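PDB 2HY5: putative sulfurtransferase DsrE from Allochromatium vinosum, which is of unknown function but probably carries sulfur as a cysteine persulfide and could take part in oxidation of intracellular sulfur, in a complex with DsrF and DsrH. Local coordinates for residues Asp74-Val79 with Lys106-Leu112; Arg85-Asp89 with Ala100-His104; Glu9-Gln13 with Asp57-Val61; Met1-Ile7 with His32-Phe38; Ser19-Phe23 with Leu125-Gly129. All coordinates share one frame. Numbering follows the deposited sequence.

Contact 1 of 5, residues Asp74-Val79 with Lys106-Leu112; sequences DMVVCV and KFRISGL
Strands 75-78 and 108-110 run parallel, axes 4.6 Å apart at closest and crossing at -47°, pairing V76 with R108, V77 with I109 and C78 with S110, whose side chains diverge. Four backbone hydrogen bonds form the ladder: R108 N to M75 O (3.1 Å), V77 N to R108 O (2.8 Å), S110 N to V77 O and V79 N to S110 O (both 2.9 Å). At its start a water donates to M75 O and K106 O, 2.8 Å each. On the V76 face, R108 (chi1 p, then extended) makes a two-pronged salt bridge with D74 (chi1 t), NE to OD1 2.7 Å and NH2 to OD2 2.9 Å, V76 CG2 lying over its guanidinium. On the other face M75 SD lies 5.2 Å from the F107 ring centroid, an oblique Met-aromatic contact, with M75 CE 3.8 Å from F107 CE2, and I109 CD1 reaches V77 CB at 3.5 Å. C78, by similarity the persulfide-forming cysteine, ends its strand as N-cap of helix 79-85, a usual active-site position in open alpha/beta sheets, with C78 SG 3.9 Å from L112 CD1. Strand 33-39 flanks 75-78 opposite 108-110, an outermost strand of this chain, and W64 of helix 60-71 packs on M75 and F107.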
# COMPACT_ATOMS: atom_id res chain seq x y z
N ASP A 74 12.55 18.47 15.20
CA ASP A 74 13.25 18.62 13.93
C ASP A 74 12.56 17.68 12.95
O ASP A 74 12.78 16.47 12.97
CB ASP A 74 14.73 18.25 14.11
CG ASP A 74 15.54 18.44 12.84
OD1 ASP A 74 15.23 19.37 12.07
OD2 ASP A 74 16.51 17.67 12.62
N MET A 75 11.71 18.25 12.10
CA MET A 75 10.96 17.49 11.11
C MET A 75 11.69 17.62 9.79
O MET A 75 11.79 18.72 9.23
CB MET A 75 9.55 18.06 11.00
CG MET A 75 8.93 18.33 12.35
SD MET A 75 7.59 17.20 12.70
CE MET A 75 6.37 18.08 12.15
N VAL A 76 12.18 16.50 9.29
CA VAL A 76 12.95 16.50 8.06
C VAL A 76 12.29 15.70 6.94
O VAL A 76 11.78 14.60 7.16
CB VAL A 76 14.37 15.94 8.32
CG1 VAL A 76 15.25 16.11 7.08
CG2 VAL A 76 14.98 16.64 9.53
N VAL A 77 12.31 16.28 5.75
CA VAL A 77 11.75 15.67 4.55
C VAL A 77 12.88 15.36 3.57
O VAL A 77 13.67 16.24 3.22
CB VAL A 77 10.74 16.62 3.88
CG1 VAL A 77 10.21 16.01 2.59
CG2 VAL A 77 9.60 16.91 4.85
N CYS A 78 12.96 14.11 3.13
CA CYS A 78 14.00 13.68 2.19
C CYS A 78 13.93 14.45 0.87
O CYS A 78 12.89 14.47 0.21
CB CYS A 78 13.88 12.19 1.91
SG CYS A 78 15.09 11.60 0.71
N VAL A 79 15.04 15.07 0.48
CA VAL A 79 15.07 15.84 -0.76
C VAL A 79 14.84 14.99 -2.01
O VAL A 79 14.11 15.40 -2.92
CB VAL A 79 16.40 16.61 -0.91
CG1 VAL A 79 17.57 15.64 -1.03
CG2 VAL A 79 16.34 17.52 -2.11
N LYS A 106 7.24 24.74 8.87
CA LYS A 106 7.78 24.04 10.04
C LYS A 106 8.65 22.84 9.66
O LYS A 106 9.40 22.32 10.49
CB LYS A 106 6.64 23.57 10.95
CG LYS A 106 6.35 24.51 12.11
CD LYS A 106 7.56 24.64 13.02
CE LYS A 106 7.29 25.56 14.19
NZ LYS A 106 6.88 26.92 13.73
N PHE A 107 8.57 22.41 8.41
CA PHE A 107 9.36 21.28 7.93
C PHE A 107 10.57 21.76 7.15
O PHE A 107 10.56 22.85 6.57
CB PHE A 107 8.52 20.39 7.01
CG PHE A 107 7.28 19.81 7.64
CD1 PHE A 107 6.19 20.62 7.95
CD2 PHE A 107 7.19 18.45 7.89
CE1 PHE A 107 5.03 20.08 8.48
CE2 PHE A 107 6.03 17.89 8.42
CZ PHE A 107 4.95 18.71 8.72
N ARG A 108 11.62 20.95 7.12
CA ARG A 108 12.80 21.30 6.34
C ARG A 108 13.17 20.15 5.41
O ARG A 108 13.00 18.98 5.76
CB ARG A 108 13.99 21.64 7.26
CG ARG A 108 14.62 20.47 8.02
CD ARG A 108 15.74 21.00 8.94
NE ARG A 108 16.39 19.95 9.73
CZ ARG A 108 17.43 19.22 9.33
NH1 ARG A 108 17.96 19.42 8.13
NH2 ARG A 108 17.93 18.29 10.12
N ILE A 109 13.62 20.49 4.21
CA ILE A 109 14.03 19.50 3.22
C ILE A 109 15.53 19.28 3.37
O ILE A 109 16.31 20.24 3.34
CB ILE A 109 13.73 19.98 1.77
CG1 ILE A 109 12.34 19.51 1.34
CG2 ILE A 109 14.75 19.40 0.80
CD1 ILE A 109 11.27 19.69 2.36
N SER A 110 15.94 18.03 3.54
CA SER A 110 17.36 17.75 3.68
C SER A 110 17.73 16.37 3.14
O SER A 110 16.87 15.65 2.63
CB SER A 110 17.76 17.85 5.15
OG SER A 110 19.16 17.88 5.27
N GLY A 111 19.00 16.03 3.26
CA GLY A 111 19.49 14.75 2.76
C GLY A 111 19.10 13.53 3.56
O GLY A 111 18.79 13.60 4.75
N LEU A 112 19.14 12.38 2.89
CA LEU A 112 18.81 11.11 3.50
C LEU A 112 19.78 10.80 4.63
O LEU A 112 19.47 10.03 5.54
CB LEU A 112 18.86 10.01 2.43
CG LEU A 112 18.14 8.68 2.67
CD1 LEU A 112 16.71 8.94 3.11
CD2 LEU A 112 18.16 7.86 1.38
O HOH W 1 11.80 20.91 11.03

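Contact 2 of 5, residues Arg85-Asp89 with Ala100-His104; sequences RGIVD and ATNIH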
# COMPACT_ATOMS: atom_id res chain seq x y z
N ARG A 85 8.27 13.49 -5.87
CA ARG A 85 6.86 13.67 -5.60
C ARG A 85 6.26 15.07 -5.65
O ARG A 85 5.04 15.23 -5.63
CB ARG A 85 6.54 13.00 -4.27
CG ARG A 85 6.90 11.51 -4.28
CD ARG A 85 6.73 10.88 -2.92
NE ARG A 85 6.91 9.43 -2.94
CZ ARG A 85 8.07 8.80 -3.10
NH1 ARG A 85 9.19 9.49 -3.25
NH2 ARG A 85 8.11 7.47 -3.06
N GLY A 86 7.11 16.09 -5.70
CA GLY A 86 6.58 17.44 -5.78
C GLY A 86 6.52 18.26 -4.50
O GLY A 86 5.63 19.09 -4.36
N ILE A 87 7.43 18.02 -3.56
CA ILE A 87 7.46 18.82 -2.34
C ILE A 87 8.60 19.79 -2.60
O ILE A 87 9.74 19.38 -2.83
CB ILE A 87 7.76 17.96 -1.09
CG1 ILE A 87 6.59 17.02 -0.81
CG2 ILE A 87 8.00 18.86 0.12
CD1 ILE A 87 5.28 17.72 -0.47
N VAL A 88 8.28 21.08 -2.58
CA VAL A 88 9.26 22.11 -2.91
C VAL A 88 9.33 23.29 -1.94
O VAL A 88 8.31 23.84 -1.55
CB VAL A 88 8.94 22.69 -4.32
CG1 VAL A 88 9.96 23.73 -4.71
CG2 VAL A 88 8.87 21.56 -5.34
N ASP A 89 10.55 23.66 -1.56
CA ASP A 89 10.75 24.82 -0.70
C ASP A 89 11.42 25.88 -1.59
O ASP A 89 11.64 25.63 -2.77
CB ASP A 89 11.64 24.51 0.51
CG ASP A 89 13.07 24.16 0.13
OD1 ASP A 89 13.92 24.08 1.04
OD2 ASP A 89 13.35 23.94 -1.07
N ALA A 100 6.45 28.06 -7.93
CA ALA A 100 5.75 28.04 -6.65
C ALA A 100 6.36 27.03 -5.69
O ALA A 100 7.12 26.15 -6.11
CB ALA A 100 4.28 27.72 -6.87
N THR A 101 6.04 27.17 -4.41
CA THR A 101 6.52 26.26 -3.37
C THR A 101 5.29 25.72 -2.65
O THR A 101 4.21 26.31 -2.73
CB THR A 101 7.39 26.97 -2.31
OG1 THR A 101 6.58 27.92 -1.59
CG2 THR A 101 8.56 27.70 -2.96
N ASN A 102 5.43 24.60 -1.95
CA ASN A 102 4.28 24.05 -1.24
C ASN A 102 4.63 23.49 0.13
O ASN A 102 3.76 23.02 0.86
CB ASN A 102 3.60 22.97 -2.08
CG ASN A 102 4.48 21.76 -2.30
OD1 ASN A 102 5.70 21.83 -2.17
ND2 ASN A 102 3.86 20.63 -2.64
N ILE A 103 5.90 23.57 0.52
CA ILE A 103 6.27 23.04 1.82
C ILE A 103 5.72 23.88 2.98
O ILE A 103 5.57 25.10 2.87
CB ILE A 103 7.80 22.92 1.98
CG1 ILE A 103 8.12 21.97 3.13
CG2 ILE A 103 8.42 24.30 2.25
CD1 ILE A 103 9.58 21.89 3.47
N HIS A 104 5.40 23.21 4.08
CA HIS A 104 4.90 23.89 5.27
C HIS A 104 6.18 24.42 5.95
O HIS A 104 7.15 23.68 6.10
CB HIS A 104 4.16 22.90 6.16
CG HIS A 104 3.52 23.52 7.36
ND1 HIS A 104 4.25 24.05 8.41
CD2 HIS A 104 2.22 23.71 7.69
CE1 HIS A 104 3.43 24.54 9.32
NE2 HIS A 104 2.19 24.35 8.91
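N102 lays its carboxamide along the backbone of G86-V88, with chi1 p turning the amide toward that chain. Its OD1 accepts a hydrogen bond from V88 N at 2.7 Å, almost straight at 171°, and its ND2 donates to G86 O at 2.9 Å, so one side chain satisfies two main-chain groups and substitutes for a strand partner. V88 O answers from the same edge, taking bonds from N102 N (3.0 Å) and I103 N (3.2 Å). T101 CB comes within 3.3 Å of V88 O. The two segments cross nearly at right angles (85°), as loops and not as a sheet. G86 leaves helix 79-85 with positive phi (100°), where a side chain would jam against the preceding carbonyl. Around the polar centre the fit is apolar: I87 CG2 approaches I103 CG1 at 4.3 Å, and D89 CB lies 3.7 Å from I103 CG2. The carboxylate of D89 turns off to cap helix 90-96, bonding the backbone of E92. L50 of the second DsrE subunit packs on V88 and N102. The contact thus closes the excursion through helix 90-96, between the end of helix 79-85 and the approach to strand 108-110, whose I109 touches both I87 and I103.

Contact 3 of 5, residues Glu9-Gln13 with Asp57-Val61; sequences EGPYQ and DRHIV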
# COMPACT_ATOMS: atom_id res chain seq x y z
N GLU A 9 4.69 6.79 4.65
CA GLU A 9 3.48 6.94 3.85
C GLU A 9 2.87 8.32 3.91
O GLU A 9 3.05 9.05 4.88
CB GLU A 9 2.45 5.91 4.29
CG GLU A 9 2.97 4.49 4.32
CD GLU A 9 3.55 4.05 2.99
OE1 GLU A 9 3.03 4.48 1.94
OE2 GLU A 9 4.51 3.24 3.00
N GLY A 10 2.11 8.65 2.86
CA GLY A 10 1.46 9.93 2.79
C GLY A 10 0.31 10.05 3.77
O GLY A 10 -0.21 9.05 4.28
N PRO A 11 -0.13 11.29 4.07
CA PRO A 11 -1.23 11.54 5.00
C PRO A 11 -2.56 11.02 4.47
O PRO A 11 -2.83 11.04 3.27
CB PRO A 11 -1.21 13.06 5.14
CG PRO A 11 -0.76 13.51 3.77
CD PRO A 11 0.36 12.54 3.46
N TYR A 12 -3.39 10.53 5.40
CA TYR A 12 -4.72 10.01 5.11
C TYR A 12 -4.79 8.67 4.38
O TYR A 12 -5.54 7.79 4.80
CB TYR A 12 -5.56 11.05 4.35
CG TYR A 12 -5.67 12.37 5.09
CD1 TYR A 12 -4.88 13.46 4.73
CD2 TYR A 12 -6.52 12.51 6.20
CE1 TYR A 12 -4.93 14.66 5.45
CE2 TYR A 12 -6.57 13.69 6.93
CZ TYR A 12 -5.77 14.76 6.55
OH TYR A 12 -5.80 15.93 7.27
N GLN A 13 -4.02 8.52 3.31
CA GLN A 13 -4.03 7.28 2.54
C GLN A 13 -3.74 6.07 3.43
O GLN A 13 -4.37 5.03 3.30
CB GLN A 13 -2.99 7.33 1.42
CG GLN A 13 -3.01 6.12 0.48
CD GLN A 13 -3.94 6.30 -0.71
OE1 GLN A 13 -4.73 7.24 -0.77
NE2 GLN A 13 -3.85 5.38 -1.67
N ASP A 57 -12.63 16.58 10.91
CA ASP A 57 -11.65 15.53 11.13
C ASP A 57 -10.28 16.17 11.32
O ASP A 57 -10.11 17.36 11.06
CB ASP A 57 -11.63 14.55 9.96
CG ASP A 57 -10.97 13.23 10.31
OD1 ASP A 57 -10.96 12.32 9.45
OD2 ASP A 57 -10.46 13.09 11.44
N ARG A 58 -9.31 15.39 11.76
CA ARG A 58 -7.98 15.94 12.01
C ARG A 58 -7.25 16.46 10.78
O ARG A 58 -7.42 15.97 9.66
CB ARG A 58 -7.10 14.91 12.74
CG ARG A 58 -6.37 13.90 11.85
CD ARG A 58 -7.29 12.90 11.19
NE ARG A 58 -6.55 11.84 10.52
CZ ARG A 58 -7.07 11.00 9.62
NH1 ARG A 58 -8.34 11.10 9.28
NH2 ARG A 58 -6.31 10.07 9.07
N HIS A 59 -6.44 17.49 11.01
CA HIS A 59 -5.64 18.13 9.99
C HIS A 59 -4.23 17.61 10.27
O HIS A 59 -3.52 18.16 11.10
CB HIS A 59 -5.69 19.66 10.15
CG HIS A 59 -5.17 20.42 8.97
ND1 HIS A 59 -3.91 20.22 8.45
CD2 HIS A 59 -5.75 21.38 8.21
CE1 HIS A 59 -3.73 21.04 7.43
NE2 HIS A 59 -4.83 21.75 7.26
N ILE A 60 -3.86 16.53 9.60
CA ILE A 60 -2.56 15.92 9.82
C ILE A 60 -1.35 16.85 9.74
O ILE A 60 -0.51 16.84 10.63
CB ILE A 60 -2.36 14.74 8.86
CG1 ILE A 60 -3.43 13.68 9.13
CG2 ILE A 60 -0.96 14.18 9.01
CD1 ILE A 60 -3.38 12.48 8.19
N VAL A 61 -1.26 17.64 8.69
CA VAL A 61 -0.12 18.53 8.55
C VAL A 61 -0.04 19.56 9.66
O VAL A 61 1.01 19.72 10.27
CB VAL A 61 -0.13 19.25 7.19
CG1 VAL A 61 1.11 20.13 7.06
CG2 VAL A 61 -0.18 18.22 6.07
O HOH W 2 -3.45 17.86 6.50
O HOH W 3 -7.35 8.37 6.86
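In this open alpha/beta fold the loop after strand 2-7 meets the N-terminal turn of helix 60-71, and Y12 makes most of the contact. Its backbone has positive phi (71°), unusual for a residue with a side chain, and chi1 m with chi2 near 101° extends the ring to the helix start. There I60, chi1 m and chi2 t, points its CD1 squarely onto the ring face in a CH-pi contact, 3.5 Å from the Y12 centroid and 6° off the normal. I60 CD1 also lies 3.8 Å from P11 CB. R58 (chi1 p, chi2 m) folds back so that Y12 CD2 lies over one face of its guanidinium, 3.8 Å from R58 NH2. This charged group is held by D57, R58 NH1 to D57 OD1 2.9 Å, and by a salt bridge to D18 in helix 16-29; a water links R58 NH2 to Y12 O. I20 of a DsrF chain and R84 of the second DsrE subunit pack on Y12. H59, the N-cap residue, directs its CB away from the loop. At the ring's tip, Y12 OH donates to R58 O at 2.9 Å, accepts from I60 N at 3.1 Å and receives a water that continues to V61 N.

Contact 4 of 5, residues Met1-Ile7 with His32-Phe38; sequences MKFALQI and HEIFRVF
Strands 2-7 and 33-38 lie parallel, axes 4.4 Å apart at closest and crossing at -34°. K2 pairs with E33 and F3 with I34; a beta bulge at F35 (phi/psi -63/-36) then shifts the register by one, pairing A4 with R36, L5 with V37 and Q6 with F38. Hydrogen bonds run E33 N to M1 O and I7 N to F38 O (both 2.9 Å), F3 N to E33 O and F38 N to L5 O (both 2.7 Å), F35 N to F3 O (2.8 Å) and L5 N to R36 O (3.0 Å). These are the strands of a right-handed beta-alpha-beta unit, whose helix 16-29 covers the L5 and I34 face. There L5 (m, t) wedges against I34 under helix residue A24, L5 CD1 4.1 Å from I34 CD1. On the A4 face R36 and F38 lead away onto V76, R36 reaching D74. At the N-terminal end F3 turns its edge to the H32 face (centroids 5.6 Å apart), and M1 N donates to H32 ND1 at 2.8 Å.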
# COMPACT_ATOMS: atom_id res chain seq x y z
N MET A 1 14.72 8.25 27.05
CA MET A 1 15.55 7.84 25.88
C MET A 1 15.31 8.77 24.69
O MET A 1 14.41 9.61 24.72
CB MET A 1 15.22 6.41 25.46
CG MET A 1 15.53 5.36 26.52
SD MET A 1 15.43 3.68 25.86
CE MET A 1 17.18 3.31 25.66
N LYS A 2 16.14 8.62 23.66
CA LYS A 2 16.05 9.43 22.45
C LYS A 2 15.50 8.57 21.31
O LYS A 2 15.97 7.46 21.08
CB LYS A 2 17.43 9.96 22.05
CG LYS A 2 18.14 10.76 23.13
CD LYS A 2 19.50 11.22 22.64
CE LYS A 2 20.25 12.02 23.69
NZ LYS A 2 21.59 12.44 23.20
N PHE A 3 14.52 9.11 20.59
CA PHE A 3 13.88 8.41 19.48
C PHE A 3 14.13 9.04 18.12
O PHE A 3 14.25 10.26 18.00
CB PHE A 3 12.36 8.39 19.65
CG PHE A 3 11.87 7.45 20.70
CD1 PHE A 3 11.74 6.09 20.42
CD2 PHE A 3 11.54 7.91 21.97
CE1 PHE A 3 11.28 5.21 21.40
CE2 PHE A 3 11.08 7.04 22.95
CZ PHE A 3 10.95 5.68 22.67
N ALA A 4 14.19 8.19 17.10
CA ALA A 4 14.32 8.62 15.72
C ALA A 4 13.07 8.01 15.11
O ALA A 4 12.87 6.80 15.18
CB ALA A 4 15.57 8.03 15.08
N LEU A 5 12.19 8.84 14.55
CA LEU A 5 10.96 8.32 13.95
C LEU A 5 11.00 8.47 12.44
O LEU A 5 11.37 9.52 11.92
CB LEU A 5 9.74 9.07 14.50
CG LEU A 5 9.54 9.07 16.02
CD1 LEU A 5 8.22 9.75 16.34
CD2 LEU A 5 9.56 7.66 16.57
N GLN A 6 10.62 7.42 11.74
CA GLN A 6 10.61 7.41 10.28
C GLN A 6 9.17 7.15 9.83
O GLN A 6 8.53 6.21 10.32
CB GLN A 6 11.53 6.30 9.76
CG GLN A 6 11.77 6.34 8.25
CD GLN A 6 12.56 5.12 7.77
OE1 GLN A 6 13.50 4.68 8.43
NE2 GLN A 6 12.18 4.60 6.61
N ILE A 7 8.67 7.98 8.92
CA ILE A 7 7.31 7.83 8.40
C ILE A 7 7.43 7.66 6.89
O ILE A 7 7.96 8.53 6.20
CB ILE A 7 6.46 9.07 8.76
CG1 ILE A 7 6.38 9.20 10.29
CG2 ILE A 7 5.06 8.95 8.17
CD1 ILE A 7 5.75 10.47 10.77
N HIS A 32 10.47 11.72 26.97
CA HIS A 32 11.47 11.17 26.06
C HIS A 32 11.78 12.20 24.99
O HIS A 32 10.94 13.04 24.66
CB HIS A 32 10.97 9.89 25.39
CG HIS A 32 10.84 8.73 26.33
ND1 HIS A 32 11.89 8.28 27.10
CD2 HIS A 32 9.79 7.92 26.61
CE1 HIS A 32 11.49 7.24 27.82
NE2 HIS A 32 10.22 7.00 27.53
N GLU A 33 12.98 12.13 24.45
CA GLU A 33 13.38 13.05 23.40
C GLU A 33 13.16 12.44 22.02
O GLU A 33 13.44 11.27 21.80
CB GLU A 33 14.86 13.40 23.57
CG GLU A 33 15.39 14.36 22.52
CD GLU A 33 16.89 14.57 22.65
OE1 GLU A 33 17.35 14.92 23.76
OE2 GLU A 33 17.61 14.39 21.64
N ILE A 34 12.64 13.24 21.10
CA ILE A 34 12.47 12.79 19.73
C ILE A 34 13.54 13.59 19.01
O ILE A 34 13.39 14.79 18.77
CB ILE A 34 11.07 13.11 19.18
CG1 ILE A 34 10.03 12.23 19.88
CG2 ILE A 34 11.03 12.87 17.66
CD1 ILE A 34 8.61 12.42 19.39
N PHE A 35 14.65 12.92 18.70
CA PHE A 35 15.79 13.54 18.05
C PHE A 35 15.46 14.07 16.66
O PHE A 35 15.98 15.11 16.25
CB PHE A 35 16.93 12.53 17.96
CG PHE A 35 18.20 13.10 17.38
CD1 PHE A 35 19.05 13.87 18.16
CD2 PHE A 35 18.53 12.86 16.06
CE1 PHE A 35 20.22 14.40 17.63
CE2 PHE A 35 19.70 13.38 15.51
CZ PHE A 35 20.55 14.15 16.30
N ARG A 36 14.59 13.37 15.94
CA ARG A 36 14.22 13.78 14.60
C ARG A 36 13.06 12.94 14.07
O ARG A 36 12.95 11.76 14.38
CB ARG A 36 15.43 13.64 13.67
CG ARG A 36 15.21 14.01 12.19
CD ARG A 36 16.56 14.11 11.48
NE ARG A 36 17.36 15.17 12.07
CZ ARG A 36 18.67 15.13 12.28
NH1 ARG A 36 19.37 14.06 11.93
NH2 ARG A 36 19.27 16.16 12.86
N VAL A 37 12.20 13.58 13.29
CA VAL A 37 11.07 12.92 12.66
C VAL A 37 11.44 13.01 11.19
O VAL A 37 11.54 14.11 10.63
CB VAL A 37 9.74 13.66 12.90
CG1 VAL A 37 8.59 12.90 12.25
CG2 VAL A 37 9.49 13.82 14.38
N PHE A 38 11.68 11.87 10.56
CA PHE A 38 12.10 11.85 9.17
C PHE A 38 11.04 11.27 8.25
O PHE A 38 10.55 10.16 8.46
CB PHE A 38 13.40 11.04 9.05
CG PHE A 38 14.09 11.21 7.73
CD1 PHE A 38 13.69 10.46 6.63
CD2 PHE A 38 15.12 12.13 7.59
CE1 PHE A 38 14.31 10.64 5.39
CE2 PHE A 38 15.74 12.32 6.36
CZ PHE A 38 15.34 11.57 5.26

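Contact 5 of 5, residues Ser19-Phe23 with Leu125-Gly129; sequences SAYQF and LVVFG
F128, with 91 Å² covered, is the largest contributor. From strand 125-128 (phi/psi -120/120) its side chain, chi1 m and chi2 83°, projects toward helix 19-23 and lays its ring flat beneath A20: A20 CA stands 3.6 Å from the F128 centroid, 2° off the normal, a CH-pi contact, and A20 CB is 3.6 Å from F128 CD1. S19 CB borders the ring at 3.8 Å from F128 CD2. Helix and strand run roughly antiparallel, 147° between directions and 9.3 Å between axes at closest, A20 CA nearest F128 CA at 6.2 Å. This is helix-on-sheet packing of an open alpha/beta fold: helix 16-29 also reaches over strand 124-128, an outermost strand of this chain. F23 (48 Å²), one turn after S19 and chi1 t, sets CB 3.7 Å from F128 CZ and CZ 4.1 Å from V126 CG2, with V126 CG1 over its ring face; the F23 and F128 rings meet obliquely, planes at 56°. F23 also packs edge-to-face with F3 and with F88 of DsrH.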
# COMPACT_ATOMS: atom_id res chain seq x y z
N SER A 19 -0.45 7.14 13.29
CA SER A 19 0.13 6.28 14.32
C SER A 19 1.43 6.89 14.84
O SER A 19 1.69 6.88 16.04
CB SER A 19 0.39 4.89 13.77
OG SER A 19 -0.82 4.26 13.40
N ALA A 20 2.23 7.42 13.92
CA ALA A 20 3.50 8.03 14.28
C ALA A 20 3.25 9.26 15.14
O ALA A 20 3.98 9.51 16.10
CB ALA A 20 4.27 8.41 13.01
N TYR A 21 2.23 10.03 14.79
CA TYR A 21 1.89 11.22 15.55
C TYR A 21 1.50 10.86 16.99
O TYR A 21 2.00 11.45 17.95
CB TYR A 21 0.74 11.98 14.89
CG TYR A 21 0.21 13.09 15.76
CD1 TYR A 21 0.88 14.31 15.85
CD2 TYR A 21 -0.91 12.89 16.56
CE1 TYR A 21 0.45 15.30 16.72
CE2 TYR A 21 -1.35 13.87 17.44
CZ TYR A 21 -0.67 15.07 17.52
OH TYR A 21 -1.12 16.04 18.39
N GLN A 22 0.59 9.90 17.13
CA GLN A 22 0.14 9.49 18.46
C GLN A 22 1.29 8.92 19.28
O GLN A 22 1.36 9.13 20.48
CB GLN A 22 -1.01 8.48 18.36
CG GLN A 22 -2.24 9.00 17.61
CD GLN A 22 -2.93 10.16 18.30
OE1 GLN A 22 -3.69 10.91 17.68
NE2 GLN A 22 -2.68 10.31 19.59
N PHE A 23 2.19 8.20 18.62
CA PHE A 23 3.35 7.63 19.31
C PHE A 23 4.26 8.76 19.79
O PHE A 23 4.70 8.78 20.94
CB PHE A 23 4.16 6.72 18.38
CG PHE A 23 5.34 6.07 19.04
CD1 PHE A 23 5.21 4.83 19.67
CD2 PHE A 23 6.57 6.71 19.07
CE1 PHE A 23 6.29 4.24 20.31
CE2 PHE A 23 7.67 6.13 19.72
CZ PHE A 23 7.53 4.89 20.34
N LEU A 125 14.92 3.42 16.89
CA LEU A 125 14.45 3.86 15.58
C LEU A 125 13.11 3.18 15.38
O LEU A 125 13.03 1.95 15.28
CB LEU A 125 15.41 3.41 14.47
CG LEU A 125 14.88 3.57 13.04
CD1 LEU A 125 14.68 5.05 12.69
CD2 LEU A 125 15.86 2.92 12.08
N VAL A 126 12.05 3.98 15.34
CA VAL A 126 10.70 3.45 15.18
C VAL A 126 10.17 3.86 13.82
O VAL A 126 10.01 5.05 13.54
CB VAL A 126 9.78 3.96 16.30
CG1 VAL A 126 8.45 3.23 16.26
CG2 VAL A 126 10.45 3.77 17.65
N VAL A 127 9.92 2.87 12.97
CA VAL A 127 9.45 3.09 11.61
C VAL A 127 7.96 2.83 11.45
O VAL A 127 7.43 1.82 11.92
CB VAL A 127 10.22 2.18 10.62
CG1 VAL A 127 9.81 2.52 9.18
CG2 VAL A 127 11.71 2.35 10.81
N PHE A 128 7.29 3.76 10.78
CA PHE A 128 5.86 3.65 10.55
C PHE A 128 5.62 3.63 9.05
O PHE A 128 5.99 4.57 8.35
CB PHE A 128 5.12 4.83 11.18
CG PHE A 128 5.18 4.85 12.68
CD1 PHE A 128 6.29 5.39 13.34
CD2 PHE A 128 4.16 4.31 13.44
CE1 PHE A 128 6.38 5.37 14.73
CE2 PHE A 128 4.23 4.29 14.84
CZ PHE A 128 5.34 4.82 15.49
N GLY A 129 5.02 2.56 8.56
CA GLY A 129 4.78 2.47 7.13
C GLY A 129 3.62 1.56 6.80
O GLY A 129 2.68 1.43 7.59

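Overall arrangement
Contacts 1 and 4 are both parallel strand pairs of one sheet, joined where strands 75-78 and 33-39 adjoin and where D74, bound to R108 in contact 1, also takes R36 of contact 4. Contact 5 adds the helix layer beside contact 4, and its strand 124-128 pairs with strand 2-7 of contact 4; it is wholly buried and apolar, whereas the strand pairs combine backbone ladders with exposed residues at their ends. Contact 2 joins two loops and contact 3 a loop to a helix start; both are buried, lean on side-chain to backbone hydrogen bonds and touch the second DsrE subunit. Contact 2 is nested in the loop closed by contact 1, meeting it through I103 and I109, while V61 of contact 3 touches F107 and H104.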